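Local atomic coordinates of AxyAgu115A (Amphibacillus xylanus NBRC 15112, PDB entry 6NPS), a protein that probably releases alpha-linked glucuronic acid side groups from arabinoglucuronoxylan by hydrolysis, as an alpha-glucuronidase of glycoside hydrolase family 115. Residues T803-E808 / A845-Y850; R816-D821 / K831-D836; Y839-D844 / R931-S936; M878-Q883 / P937-E942. The protein carries 3 engineered substitutions. One frame throughout, in Å; residues are numbered along the deposited sequence.

From the N terminus, strand 803-808 comes first and waits until 845-850 to be paired in contact 1. Within that loop the hairpin of contact 2 opens at 816-821 and closes at 831-836, so contact 2 lies wholly inside contact 1. The loop 839-844 then starts contact 3 just ahead of 845-850; its partner, 931-936, follows much later, so contacts 1 and 3 cross. Contact 4 opens at 878-883, inside contact 3, and closes at 937-942 just beyond it, a second crossing. Together they tie strand 803-808, the early hairpin, the 839-844 loop and strands 847-854, 879-884, 926-934 and 940-948 into the C-terminal beta domain.

Contact 1 (T803-E808 / A845-Y850)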
loop_
_atom_site.group_PDB
_atom_site.type_symbol
_atom_site.label_atom_id
_atom_site.label_comp_id
_atom_site.label_asym_id
_atom_site.label_seq_id
_atom_site.Cartn_x
_atom_site.Cartn_y
_atom_site.Cartn_z
ATOM N N THR A 803 -16.527 -27.286 32.084
ATOM C CA THR A 803 -16.143 -28.363 32.979
ATOM C C THR A 803 -14.947 -29.068 32.367
ATOM O O THR A 803 -14.552 -28.772 31.240
ATOM C CB THR A 803 -17.304 -29.337 33.225
ATOM O OG1 THR A 803 -17.024 -30.105 34.399
ATOM C CG2 THR A 803 -17.517 -30.261 32.039
ATOM N N GLN A 804 -14.365 -29.987 33.135
ATOM C CA GLN A 804 -13.174 -30.706 32.696
ATOM C C GLN A 804 -13.159 -32.053 33.391
ATOM O O GLN A 804 -13.732 -32.222 34.472
ATOM C CB GLN A 804 -11.896 -29.921 32.983
ATOM C CG GLN A 804 -11.392 -29.927 34.424
ATOM C CD GLN A 804 -10.127 -29.075 34.568
ATOM O OE1 GLN A 804 -9.088 -29.367 33.961
ATOM N NE2 GLN A 804 -10.214 -28.013 35.393
ATOM N N LYS A 805 -12.544 -33.038 32.753
ATOM C CA LYS A 805 -12.440 -34.336 33.391
ATOM C C LYS A 805 -10.982 -34.745 33.399
ATOM O O LYS A 805 -10.317 -34.728 32.351
ATOM C CB LYS A 805 -13.305 -35.396 32.711
ATOM C CG LYS A 805 -13.588 -36.577 33.648
ATOM C CD LYS A 805 -14.708 -37.469 33.141
ATOM C CE LYS A 805 -15.977 -36.653 32.798
ATOM N NZ LYS A 805 -17.250 -37.441 32.709
ATOM N N ALA A 806 -10.485 -35.057 34.588
ATOM C CA ALA A 806 -9.144 -35.593 34.721
ATOM C C ALA A 806 -9.213 -37.117 34.683
ATOM O O ALA A 806 -10.285 -37.713 34.796
ATOM C CB ALA A 806 -8.503 -35.096 36.017
ATOM N N THR A 807 -8.066 -37.759 34.481
ATOM C CA THR A 807 -8.003 -39.204 34.652
ATOM C C THR A 807 -6.922 -39.498 35.683
ATOM O O THR A 807 -6.059 -38.657 35.965
ATOM C CB THR A 807 -7.733 -39.963 33.305
ATOM O OG1 THR A 807 -6.464 -39.598 32.758
ATOM C CG2 THR A 807 -8.829 -39.662 32.255
ATOM N N GLU A 808 -6.965 -40.698 36.249
ATOM C CA GLU A 808 -6.111 -41.036 37.380
ATOM C C GLU A 808 -5.090 -42.108 37.016
ATOM O O GLU A 808 -5.388 -43.041 36.267
ATOM C CB GLU A 808 -6.952 -41.505 38.582
ATOM C CG GLU A 808 -6.174 -41.500 39.891
ATOM C CD GLU A 808 -7.044 -41.814 41.100
ATOM O OE1 GLU A 808 -8.196 -41.323 41.161
ATOM O OE2 GLU A 808 -6.566 -42.562 41.983
ATOM N N ALA A 845 -6.892 -39.999 28.137
ATOM C CA ALA A 845 -6.826 -38.582 27.761
ATOM C C ALA A 845 -7.773 -37.741 28.615
ATOM O O ALA A 845 -8.964 -38.031 28.659
ATOM C CB ALA A 845 -7.192 -38.396 26.293
ATOM N N PRO A 846 -7.300 -36.674 29.249
ATOM C CA PRO A 846 -8.216 -35.722 29.893
ATOM C C PRO A 846 -8.854 -34.795 28.862
ATOM O O PRO A 846 -8.370 -34.641 27.732
ATOM C CB PRO A 846 -7.298 -34.914 30.813
ATOM C CG PRO A 846 -6.012 -34.813 29.987
ATOM C CD PRO A 846 -5.895 -36.222 29.313
ATOM N N PHE A 847 -9.932 -34.135 29.278
ATOM C CA PHE A 847 -10.608 -33.200 28.387
ATOM C C PHE A 847 -11.097 -31.973 29.146
ATOM O O PHE A 847 -11.185 -31.962 30.379
ATOM C CB PHE A 847 -11.760 -33.870 27.589
ATOM C CG PHE A 847 -12.947 -34.329 28.396
ATOM C CD1 PHE A 847 -13.949 -33.440 28.747
ATOM C CD2 PHE A 847 -13.120 -35.677 28.707
ATOM C CE1 PHE A 847 -15.057 -33.855 29.442
ATOM C CE2 PHE A 847 -14.241 -36.104 29.405
ATOM C CZ PHE A 847 -15.214 -35.185 29.769
ATOM N N VAL A 848 -11.356 -30.917 28.378
ATOM C CA VAL A 848 -12.110 -29.754 28.833
ATOM C C VAL A 848 -13.343 -29.669 27.954
ATOM O O VAL A 848 -13.335 -30.106 26.800
ATOM C CB VAL A 848 -11.315 -28.425 28.785
ATOM C CG1 VAL A 848 -10.259 -28.416 29.901
ATOM C CG2 VAL A 848 -10.672 -28.211 27.417
ATOM N N GLU A 849 -14.412 -29.120 28.509
ATOM C CA GLU A 849 -15.689 -29.070 27.811
ATOM C C GLU A 849 -16.214 -27.641 27.793
ATOM O O GLU A 849 -16.327 -27.006 28.843
ATOM C CB GLU A 849 -16.686 -30.020 28.481
ATOM C CG GLU A 849 -18.086 -30.078 27.872
ATOM C CD GLU A 849 -18.970 -31.104 28.605
ATOM O OE1 GLU A 849 -18.675 -32.316 28.521
ATOM O OE2 GLU A 849 -19.943 -30.698 29.279
ATOM N N TYR A 850 -16.555 -27.162 26.601
ATOM C CA TYR A 850 -17.103 -25.834 26.373
ATOM C C TYR A 850 -18.561 -25.959 25.973
ATOM O O TYR A 850 -18.936 -26.901 25.265
ATOM C CB TYR A 850 -16.317 -25.104 25.278
ATOM C CG TYR A 850 -14.859 -24.987 25.589
ATOM C CD1 TYR A 850 -14.360 -23.855 26.201
ATOM C CD2 TYR A 850 -13.969 -26.019 25.282
ATOM C CE1 TYR A 850 -13.035 -23.738 26.495
ATOM C CE2 TYR A 850 -12.640 -25.900 25.582
ATOM C CZ TYR A 850 -12.183 -24.768 26.197
ATOM O OH TYR A 850 -10.865 -24.645 26.517
#
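Four backbone hydrogen bonds join strand 803-805 to the antiparallel strand 847-850, two at each hydrogen-bonded pair. T803 N reaches a lone pair of E849 O at 3.3 Å, whereas E849 N sits above the carbonyl plane of T803 O at 2.8 Å. The next pair is uneven in the same way: K805 N approaches F847 O from above its carbonyl plane at 2.9 Å, and F847 N meets K805 O in plane at 3.2 Å. Between them, Q804 and V848 form a non-hydrogen-bonded pair, with Q804 CB 3.8 Å from V848 CG1 on the face that F817 also covers.

The larger side-chain contacts lie on the face of T803, K805, F847 and E849. F847 CG takes the crowded position between backbone N and carbonyl carbon (chi1 67°), and K805 lies alongside. K805 CB sits over one ring face, 3.8 Å from the F847 centroid and offset toward the rim, a CH-pi contact. A bend at chi3 (-52°) brings K805 CE within 3.5 Å of F847 CZ. Y933 meets the same ring. An alanine in place of F847 would probably leave the K805 methylenes without their surface and loosen the packing against Y933. Further along, T803 CG2 lies 3.7 Å from E849 CB.

The polar ends look elsewhere: E849 OE1 forms a salt bridge with R931, its OE2 a hydrogen bond with H851, and T807 OG1 bonds D844 O. The backbone therefore sets the register, while the aliphatic length of an exposed lysine shields a buried aromatic ring.

Contact 2 (R816-D821 / K831-D836)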
loop_
_atom_site.group_PDB
_atom_site.type_symbol
_atom_site.label_atom_id
_atom_site.label_comp_id
_atom_site.label_asym_id
_atom_site.label_seq_id
_atom_site.Cartn_x
_atom_site.Cartn_y
_atom_site.Cartn_z
ATOM N N ARG A 816 -4.596 -34.062 33.679
ATOM C CA ARG A 816 -5.606 -33.015 33.660
ATOM C C ARG A 816 -5.104 -31.834 32.855
ATOM O O ARG A 816 -3.899 -31.591 32.778
ATOM C CB ARG A 816 -5.942 -32.558 35.086
ATOM C CG ARG A 816 -4.822 -31.748 35.753
ATOM C CD ARG A 816 -3.609 -32.634 36.190
ATOM N NE ARG A 816 -2.564 -31.817 36.803
ATOM C CZ ARG A 816 -1.341 -32.235 37.097
ATOM N NH1 ARG A 816 -0.971 -33.474 36.817
ATOM N NH2 ARG A 816 -0.474 -31.393 37.656
ATOM N N PHE A 817 -6.039 -31.084 32.279
ATOM C CA PHE A 817 -5.697 -29.761 31.785
ATOM C C PHE A 817 -5.461 -28.788 32.930
ATOM O O PHE A 817 -6.192 -28.767 33.914
ATOM C CB PHE A 817 -6.794 -29.225 30.866
ATOM C CG PHE A 817 -6.697 -29.746 29.459
ATOM C CD1 PHE A 817 -5.863 -29.158 28.556
ATOM C CD2 PHE A 817 -7.457 -30.866 29.074
ATOM C CE1 PHE A 817 -5.737 -29.656 27.246
ATOM C CE2 PHE A 817 -7.379 -31.341 27.808
ATOM C CZ PHE A 817 -6.512 -30.740 26.875
ATOM N N GLU A 818 -4.421 -27.989 32.803
ATOM C CA GLU A 818 -4.116 -26.934 33.755
ATOM C C GLU A 818 -4.161 -25.584 33.053
ATOM O O GLU A 818 -3.747 -25.475 31.885
ATOM C CB GLU A 818 -2.717 -27.130 34.356
ATOM C CG GLU A 818 -2.558 -28.373 35.199
ATOM C CD GLU A 818 -2.896 -28.131 36.660
ATOM O OE1 GLU A 818 -3.368 -27.019 36.990
ATOM O OE2 GLU A 818 -2.703 -29.059 37.475
ATOM N N VAL A 819 -4.578 -24.541 33.770
ATOM C CA VAL A 819 -4.524 -23.183 33.229
ATOM C C VAL A 819 -3.160 -22.608 33.562
ATOM O O VAL A 819 -2.769 -22.579 34.735
ATOM C CB VAL A 819 -5.632 -22.286 33.804
ATOM C CG1 VAL A 819 -5.522 -20.829 33.220
ATOM C CG2 VAL A 819 -7.041 -22.896 33.547
ATOM N N LEU A 820 -2.439 -22.160 32.529
ATOM C CA LEU A 820 -1.177 -21.446 32.674
ATOM C C LEU A 820 -1.508 -19.956 32.684
ATOM O O LEU A 820 -1.788 -19.376 31.635
ATOM C CB LEU A 820 -0.225 -21.804 31.535
ATOM C CG LEU A 820 0.204 -23.280 31.466
ATOM C CD1 LEU A 820 1.073 -23.595 30.204
ATOM C CD2 LEU A 820 0.998 -23.594 32.691
ATOM N N ASP A 821 -1.479 -19.343 33.871
ATOM C CA ASP A 821 -1.834 -17.934 34.017
ATOM C C ASP A 821 -0.906 -17.067 33.188
ATOM O O ASP A 821 0.305 -17.291 33.156
ATOM C CB ASP A 821 -1.740 -17.495 35.479
ATOM C CG ASP A 821 -2.645 -18.308 36.408
ATOM O OD1 ASP A 821 -3.632 -18.910 35.923
ATOM O OD2 ASP A 821 -2.363 -18.328 37.632
ATOM N N LYS A 831 -3.061 -26.514 29.046
ATOM C CA LYS A 831 -2.113 -27.529 28.610
ATOM C C LYS A 831 -2.304 -28.751 29.501
ATOM O O LYS A 831 -2.570 -28.610 30.692
ATOM C CB LYS A 831 -0.671 -26.991 28.672
ATOM C CG LYS A 831 0.358 -28.004 28.209
ATOM C CD LYS A 831 1.783 -27.474 28.360
ATOM C CE LYS A 831 2.775 -28.512 27.893
ATOM N NZ LYS A 831 4.190 -28.061 28.007
ATOM N N ALA A 832 -2.181 -29.940 28.927
ATOM C CA ALA A 832 -2.351 -31.152 29.717
ATOM C C ALA A 832 -1.091 -31.481 30.509
ATOM O O ALA A 832 0.021 -31.371 29.999
ATOM C CB ALA A 832 -2.717 -32.342 28.829
ATOM N N PHE A 833 -1.271 -31.900 31.764
ATOM C CA PHE A 833 -0.164 -32.395 32.591
ATOM C C PHE A 833 -0.520 -33.777 33.122
ATOM O O PHE A 833 -1.671 -33.999 33.528
ATOM C CB PHE A 833 0.124 -31.466 33.789
ATOM C CG PHE A 833 0.750 -30.169 33.406
ATOM C CD1 PHE A 833 2.126 -29.965 33.552
ATOM C CD2 PHE A 833 -0.028 -29.137 32.892
ATOM C CE1 PHE A 833 2.708 -28.752 33.167
ATOM C CE2 PHE A 833 0.544 -27.937 32.519
ATOM C CZ PHE A 833 1.904 -27.738 32.653
ATOM N N PRO A 834 0.445 -34.710 33.207
ATOM C CA PRO A 834 1.876 -34.605 32.857
ATOM C C PRO A 834 2.109 -34.344 31.355
ATOM O O PRO A 834 1.283 -34.739 30.537
ATOM C CB PRO A 834 2.447 -35.993 33.259
ATOM C CG PRO A 834 1.506 -36.505 34.263
ATOM C CD PRO A 834 0.134 -36.005 33.852
ATOM N N THR A 835 3.222 -33.698 31.008
ATOM C CA THR A 835 3.451 -33.202 29.649
ATOM C C THR A 835 4.068 -34.222 28.700
ATOM O O THR A 835 4.109 -33.946 27.502
ATOM C CB THR A 835 4.400 -31.999 29.639
ATOM O OG1 THR A 835 5.696 -32.414 30.104
ATOM C CG2 THR A 835 3.897 -30.910 30.501
ATOM N N ASP A 836 4.590 -35.343 29.185
ATOM C CA ASP A 836 5.332 -36.278 28.356
ATOM C C ASP A 836 4.521 -37.492 27.932
ATOM O O ASP A 836 5.054 -38.354 27.221
ATOM C CB ASP A 836 6.598 -36.744 29.080
ATOM C CG ASP A 836 6.311 -37.373 30.451
ATOM O OD1 ASP A 836 5.431 -36.879 31.196
ATOM O OD2 ASP A 836 6.999 -38.358 30.796
#
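This is the body of a beta hairpin, strands 814-821 and 828-833, within the family's C-terminal domain. Four backbone bonds zip it together. R816 N donates to F833 O at 2.9 Å, nearly along the C=O axis, and F833 N returns a bond to R816 O at 2.8 Å. Two residues on, E818 N reaches K831 O at 2.9 Å from above the carbonyl plane, and K831 N meets E818 O in plane at 3.1 Å. F817 and A832, the non-hydrogen-bonded pair between, put an aromatic ring and a methyl on one face, where both also pack on A934.

On the opposite face F833 is flanked by R816 and E818. F833 CB lies over the centre of one guanidinium face, 3.7 Å from R816 CZ. E818 CG comes within 3.5 Å of F833 CD2, and the carboxylate plane stands 82° to the ring. L820 touches the far part of the same ring and, with its other methyl, K831 CB.

Further out, the extended K831 chain carries NZ to a salt bridge with E433 of helix 428-440, tying the hairpin to the TIM-barrel family region. Past F833 a cis peptide leads into P834. Two restraints fix the guanidinium over F833 CB, its plane tilted 39° from the ring: a hydrogen bond from R816 NH1 to L814 O, and the ion pair along its own strand. R816 grips E818 side-on with two nitrogens, and one oxygen, E818 OE2, takes both R816 NE at 2.8 Å and R816 NH2 at 3.2 Å through its anti lone pair.

Contact 3 (Y839-D844 / R931-S936); sequences YQVGKD and RIYAVS
A single hydrogen bond links the loop 839-844 to V935, which follows strand 926-934: Y839 N donates to a lone pair of V935 O, in the carbonyl plane, at 2.9 Å. Nearby, A934 O is buried without a polar partner; Y839 CB presses on it at 3.2 Å.

Apolar contacts do the rest. V841 spreads its two methyls, CG1 over the centre of one Y933 ring face, 4.2 Å from the centroid, in a CH-pi contact, and CG2 between Y933 CB at 3.9 Å and V935 CG2 at 4.0 Å. The Y839 ring reaches A934 with CD1, which lies 4.0 Å from A934 CB.

Polar bonds inside the loop keep it in shape. D844 OD2 takes Q840 N through its syn lone pair at 2.8 Å, and Q840 O accepts from both K843 N and D844 N. G842 allows the turn, since at its backbone angles a side chain would jam against the preceding carbonyl.

The tyrosine hydroxyls bond beyond the contact, Y839 OH to P834 O and Y933 OH to Q883 OE1. The loop runs from strand 828-833 to strand 847-854 and lies against strand 926-934, which itself is paired with strands 847-854 and 879-884.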
loop_
_atom_site.group_PDB
_atom_site.type_symbol
_atom_site.label_atom_id
_atom_site.label_comp_id
_atom_site.label_asym_id
_atom_site.label_seq_id
_atom_site.Cartn_x
_atom_site.Cartn_y
_atom_site.Cartn_z
ATOM N N TYR A 839 -1.417 -39.330 25.124
ATOM C CA TYR A 839 -2.717 -39.764 25.601
ATOM C C TYR A 839 -3.501 -40.432 24.480
ATOM O O TYR A 839 -3.296 -40.137 23.302
ATOM C CB TYR A 839 -3.495 -38.546 26.136
ATOM C CG TYR A 839 -2.852 -37.927 27.351
ATOM C CD1 TYR A 839 -2.139 -36.733 27.269
ATOM C CD2 TYR A 839 -2.954 -38.555 28.601
ATOM C CE1 TYR A 839 -1.544 -36.171 28.398
ATOM C CE2 TYR A 839 -2.370 -38.029 29.717
ATOM C CZ TYR A 839 -1.670 -36.837 29.626
ATOM O OH TYR A 839 -1.088 -36.327 30.777
ATOM N N GLN A 840 -4.428 -41.313 24.847
ATOM C CA GLN A 840 -5.331 -41.947 23.892
ATOM C C GLN A 840 -6.769 -41.664 24.288
ATOM O O GLN A 840 -7.152 -41.908 25.432
ATOM C CB GLN A 840 -5.072 -43.451 23.835
ATOM C CG GLN A 840 -3.689 -43.765 23.334
ATOM C CD GLN A 840 -3.686 -44.896 22.335
ATOM O OE1 GLN A 840 -2.896 -45.836 22.453
ATOM N NE2 GLN A 840 -4.572 -44.817 21.341
ATOM N N VAL A 841 -7.563 -41.156 23.340
ATOM C CA VAL A 841 -8.964 -40.870 23.619
ATOM C C VAL A 841 -9.676 -42.141 24.040
ATOM O O VAL A 841 -9.476 -43.227 23.474
ATOM C CB VAL A 841 -9.656 -40.208 22.414
ATOM C CG1 VAL A 841 -11.149 -40.058 22.681
ATOM C CG2 VAL A 841 -9.019 -38.821 22.074
ATOM N N GLY A 842 -10.400 -42.046 25.124
ATOM C CA GLY A 842 -11.147 -43.152 25.653
ATOM C C GLY A 842 -10.357 -43.999 26.593
ATOM O O GLY A 842 -10.857 -44.836 27.273
ATOM N N LYS A 843 -9.094 -43.751 26.658
ATOM C CA LYS A 843 -8.256 -44.486 27.581
ATOM C C LYS A 843 -7.801 -43.694 28.795
ATOM O O LYS A 843 -8.294 -43.898 29.908
ATOM C CB LYS A 843 -7.060 -44.934 26.718
ATOM C CG LYS A 843 -6.066 -45.840 27.415
ATOM C CD LYS A 843 -5.074 -46.486 26.424
ATOM C CE LYS A 843 -3.635 -46.396 26.903
ATOM N NZ LYS A 843 -2.706 -46.089 25.760
ATOM N N ASP A 844 -6.901 -42.743 28.571
ATOM C CA ASP A 844 -6.369 -41.903 29.633
ATOM C C ASP A 844 -6.399 -40.408 29.306
ATOM O O ASP A 844 -5.939 -39.608 30.124
ATOM C CB ASP A 844 -4.923 -42.325 29.945
ATOM C CG ASP A 844 -4.008 -42.246 28.708
ATOM O OD1 ASP A 844 -2.777 -42.388 28.839
ATOM O OD2 ASP A 844 -4.526 -42.011 27.592
ATOM N N ARG A 931 -15.957 -30.962 23.366
ATOM C CA ARG A 931 -14.893 -31.510 24.204
ATOM C C ARG A 931 -13.591 -31.478 23.439
ATOM O O ARG A 931 -13.540 -31.923 22.287
ATOM C CB ARG A 931 -15.201 -32.944 24.635
ATOM C CG ARG A 931 -16.375 -33.051 25.552
ATOM C CD ARG A 931 -16.669 -34.484 25.992
ATOM N NE ARG A 931 -17.752 -34.449 26.964
ATOM C CZ ARG A 931 -18.192 -35.495 27.648
ATOM N NH1 ARG A 931 -17.645 -36.685 27.466
ATOM N NH2 ARG A 931 -19.184 -35.342 28.517
ATOM N N ILE A 932 -12.535 -30.983 24.081
ATOM C CA ILE A 932 -11.188 -31.053 23.534
ATOM C C ILE A 932 -10.367 -31.995 24.408
ATOM O O ILE A 932 -10.245 -31.793 25.629
ATOM C CB ILE A 932 -10.543 -29.668 23.453
ATOM C CG1 ILE A 932 -11.496 -28.733 22.691
ATOM C CG2 ILE A 932 -9.158 -29.756 22.835
ATOM C CD1 ILE A 932 -10.916 -27.397 22.460
ATOM N N TYR A 933 -9.831 -33.044 23.790
ATOM C CA TYR A 933 -9.016 -34.037 24.481
ATOM C C TYR A 933 -7.549 -33.804 24.158
ATOM O O TYR A 933 -7.185 -33.552 22.995
ATOM C CB TYR A 933 -9.374 -35.467 24.058
ATOM C CG TYR A 933 -10.739 -35.974 24.404
ATOM C CD1 TYR A 933 -11.851 -35.630 23.647
ATOM C CD2 TYR A 933 -10.921 -36.857 25.467
ATOM C CE1 TYR A 933 -13.117 -36.129 23.965
ATOM C CE2 TYR A 933 -12.180 -37.357 25.791
ATOM C CZ TYR A 933 -13.266 -36.994 25.030
ATOM O OH TYR A 933 -14.512 -37.492 25.332
ATOM N N ALA A 934 -6.694 -33.938 25.167
ATOM C CA ALA A 934 -5.265 -33.955 24.892
ATOM C C ALA A 934 -4.861 -35.299 24.315
ATOM O O ALA A 934 -5.342 -36.337 24.766
ATOM C CB ALA A 934 -4.450 -33.687 26.154
ATOM N N VAL A 935 -3.946 -35.282 23.322
ATOM C CA VAL A 935 -3.413 -36.514 22.749
ATOM C C VAL A 935 -1.883 -36.410 22.697
ATOM O O VAL A 935 -1.187 -36.956 23.561
ATOM C CB VAL A 935 -4.036 -36.785 21.358
ATOM C CG1 VAL A 935 -3.449 -38.070 20.689
ATOM C CG2 VAL A 935 -5.574 -36.859 21.468
ATOM N N SER A 936 -1.334 -35.651 21.692
ATOM C CA SER A 936 0.092 -35.408 21.622
ATOM C C SER A 936 0.536 -34.384 22.655
ATOM O O SER A 936 -0.198 -33.454 22.968
ATOM C CB SER A 936 0.506 -34.893 20.231
ATOM O OG SER A 936 0.021 -35.744 19.217
#

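Contact 4 (M878-Q883 / P937-E942); sequences MYAGIQ and PGFALE
The run leading into strand 940-948 packs here on strand 879-884 and the residue before it, within the C-terminal domain, a region assigned to a galactose-binding-like clan whose members are beta sandwiches. Strand 879-884 pairs with 890-893 and 926-934, and strand 940-948 with 858-866 among others; the two segments share no hydrogen bond.

A880 and F939 form the aromatic half of the contact. The A880 methyl sits over one face of the F939 ring, displaced toward the rim, with CB 4.0 Å from the centroid and 3.7 Å from F939 CE1, a CH-pi contact. F939 CG stands anti to its backbone N (chi1 179°), and beyond A880 the ring also packs on L866 and I932.

M878 makes the other half. Its chain runs straight out to SD, then bends at chi3 (-59°), so the thioether lies along the backbone ahead of strand 940-948. M878 SD is 3.8 Å from G938 O, and M878 CE is 3.9 Å from P937 O. At the backbone angles of G938 a CB would jam against P937 O, reason enough for a glycine; it would also come about 3.1 Å from M878 CE. An alanine at M878 would probably lose this cover over P937-G938 and leave the packing there looser.

Every touching residue is buried, and the contact is mainly van der Waals packing, with the thioether set against two backbone carbonyls.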
loop_
_atom_site.group_PDB
_atom_site.type_symbol
_atom_site.label_atom_id
_atom_site.label_comp_id
_atom_site.label_asym_id
_atom_site.label_seq_id
_atom_site.Cartn_x
_atom_site.Cartn_y
_atom_site.Cartn_z
ATOM N N MET A 878 1.272 -33.662 15.374
ATOM C CA MET A 878 0.735 -33.275 16.679
ATOM C C MET A 878 -0.787 -33.347 16.641
ATOM O O MET A 878 -1.422 -32.652 15.843
ATOM C CB MET A 878 1.202 -31.869 17.071
ATOM C CG MET A 878 0.800 -31.491 18.479
ATOM S SD MET A 878 1.371 -29.844 18.927
ATOM C CE MET A 878 3.157 -30.005 18.714
ATOM N N TYR A 879 -1.378 -34.172 17.500
ATOM C CA TYR A 879 -2.810 -34.439 17.438
ATOM C C TYR A 879 -3.544 -33.894 18.662
ATOM O O TYR A 879 -2.969 -33.780 19.752
ATOM C CB TYR A 879 -3.079 -35.938 17.330
ATOM C CG TYR A 879 -2.539 -36.565 16.066
ATOM C CD1 TYR A 879 -1.368 -37.308 16.081
ATOM C CD2 TYR A 879 -3.199 -36.409 14.854
ATOM C CE1 TYR A 879 -0.859 -37.882 14.913
ATOM C CE2 TYR A 879 -2.698 -36.971 13.677
ATOM C CZ TYR A 879 -1.531 -37.707 13.715
ATOM O OH TYR A 879 -1.044 -38.276 12.557
ATOM N N ALA A 880 -4.826 -33.568 18.468
ATOM C CA ALA A 880 -5.746 -33.300 19.565
ATOM C C ALA A 880 -7.064 -33.990 19.240
ATOM O O ALA A 880 -7.334 -34.336 18.086
ATOM C CB ALA A 880 -5.920 -31.790 19.782
ATOM N N GLY A 881 -7.890 -34.214 20.259
ATOM C CA GLY A 881 -9.185 -34.836 20.080
ATOM C C GLY A 881 -10.267 -33.774 20.192
ATOM O O GLY A 881 -10.218 -32.921 21.088
ATOM N N ILE A 882 -11.235 -33.824 19.275
ATOM C CA ILE A 882 -12.418 -32.973 19.399
ATOM C C ILE A 882 -13.668 -33.832 19.331
ATOM O O ILE A 882 -13.761 -34.766 18.525
ATOM C CB ILE A 882 -12.492 -31.846 18.348
ATOM C CG1 ILE A 882 -12.787 -32.401 16.963
ATOM C CG2 ILE A 882 -11.214 -30.998 18.340
ATOM C CD1 ILE A 882 -13.441 -31.397 16.030
ATOM N N GLN A 883 -14.637 -33.509 20.181
ATOM C CA GLN A 883 -15.928 -34.165 20.138
ATOM C C GLN A 883 -17.020 -33.123 20.284
ATOM O O GLN A 883 -17.004 -32.326 21.229
ATOM C CB GLN A 883 -16.055 -35.204 21.232
ATOM C CG GLN A 883 -17.382 -35.892 21.217
ATOM C CD GLN A 883 -17.477 -36.904 22.313
ATOM O OE1 GLN A 883 -16.684 -36.884 23.252
ATOM N NE2 GLN A 883 -18.440 -37.805 22.207
ATOM N N PRO A 937 1.768 -34.511 23.147
ATOM C CA PRO A 937 2.394 -33.422 23.920
ATOM C C PRO A 937 2.619 -32.168 23.063
ATOM O O PRO A 937 2.656 -32.224 21.834
ATOM C CB PRO A 937 3.736 -34.022 24.346
ATOM C CG PRO A 937 3.589 -35.541 24.169
ATOM C CD PRO A 937 2.619 -35.713 23.036
ATOM N N GLY A 938 2.835 -31.036 23.731
ATOM C CA GLY A 938 3.043 -29.777 23.046
ATOM C C GLY A 938 1.787 -28.982 22.701
ATOM O O GLY A 938 1.897 -27.889 22.122
ATOM N N PHE A 939 0.607 -29.471 23.062
ATOM C CA PHE A 939 -0.661 -28.823 22.719
ATOM C C PHE A 939 -1.002 -27.805 23.801
ATOM O O PHE A 939 -1.338 -28.179 24.928
ATOM C CB PHE A 939 -1.747 -29.887 22.556
ATOM C CG PHE A 939 -3.120 -29.333 22.233
ATOM C CD1 PHE A 939 -3.441 -28.934 20.946
ATOM C CD2 PHE A 939 -4.088 -29.228 23.221
ATOM C CE1 PHE A 939 -4.721 -28.415 20.650
ATOM C CE2 PHE A 939 -5.369 -28.717 22.940
ATOM C CZ PHE A 939 -5.686 -28.323 21.651
ATOM N N ALA A 940 -0.876 -26.512 23.480
ATOM C CA ALA A 940 -1.190 -25.440 24.419
ATOM C C ALA A 940 -2.183 -24.499 23.738
ATOM O O ALA A 940 -1.848 -23.844 22.739
ATOM C CB ALA A 940 0.059 -24.697 24.867
ATOM N N LEU A 941 -3.406 -24.452 24.264
ATOM C CA LEU A 941 -4.523 -23.840 23.566
ATOM C C LEU A 941 -4.856 -22.521 24.242
ATOM O O LEU A 941 -5.101 -22.491 25.459
ATOM C CB LEU A 941 -5.734 -24.774 23.584
ATOM C CG LEU A 941 -7.038 -24.251 22.994
ATOM C CD1 LEU A 941 -6.997 -24.067 21.465
ATOM C CD2 LEU A 941 -8.126 -25.271 23.336
ATOM N N GLU A 942 -4.903 -21.449 23.456
ATOM C CA GLU A 942 -5.131 -20.102 23.967
ATOM C C GLU A 942 -6.541 -19.596 23.711
ATOM O O GLU A 942 -7.106 -18.942 24.586
ATOM C CB GLU A 942 -4.128 -19.106 23.354
ATOM C CG GLU A 942 -2.676 -19.447 23.786
ATOM C CD GLU A 942 -1.559 -18.598 23.138
ATOM O OE1 GLU A 942 -1.764 -17.387 22.851
ATOM O OE2 GLU A 942 -0.446 -19.160 22.947
#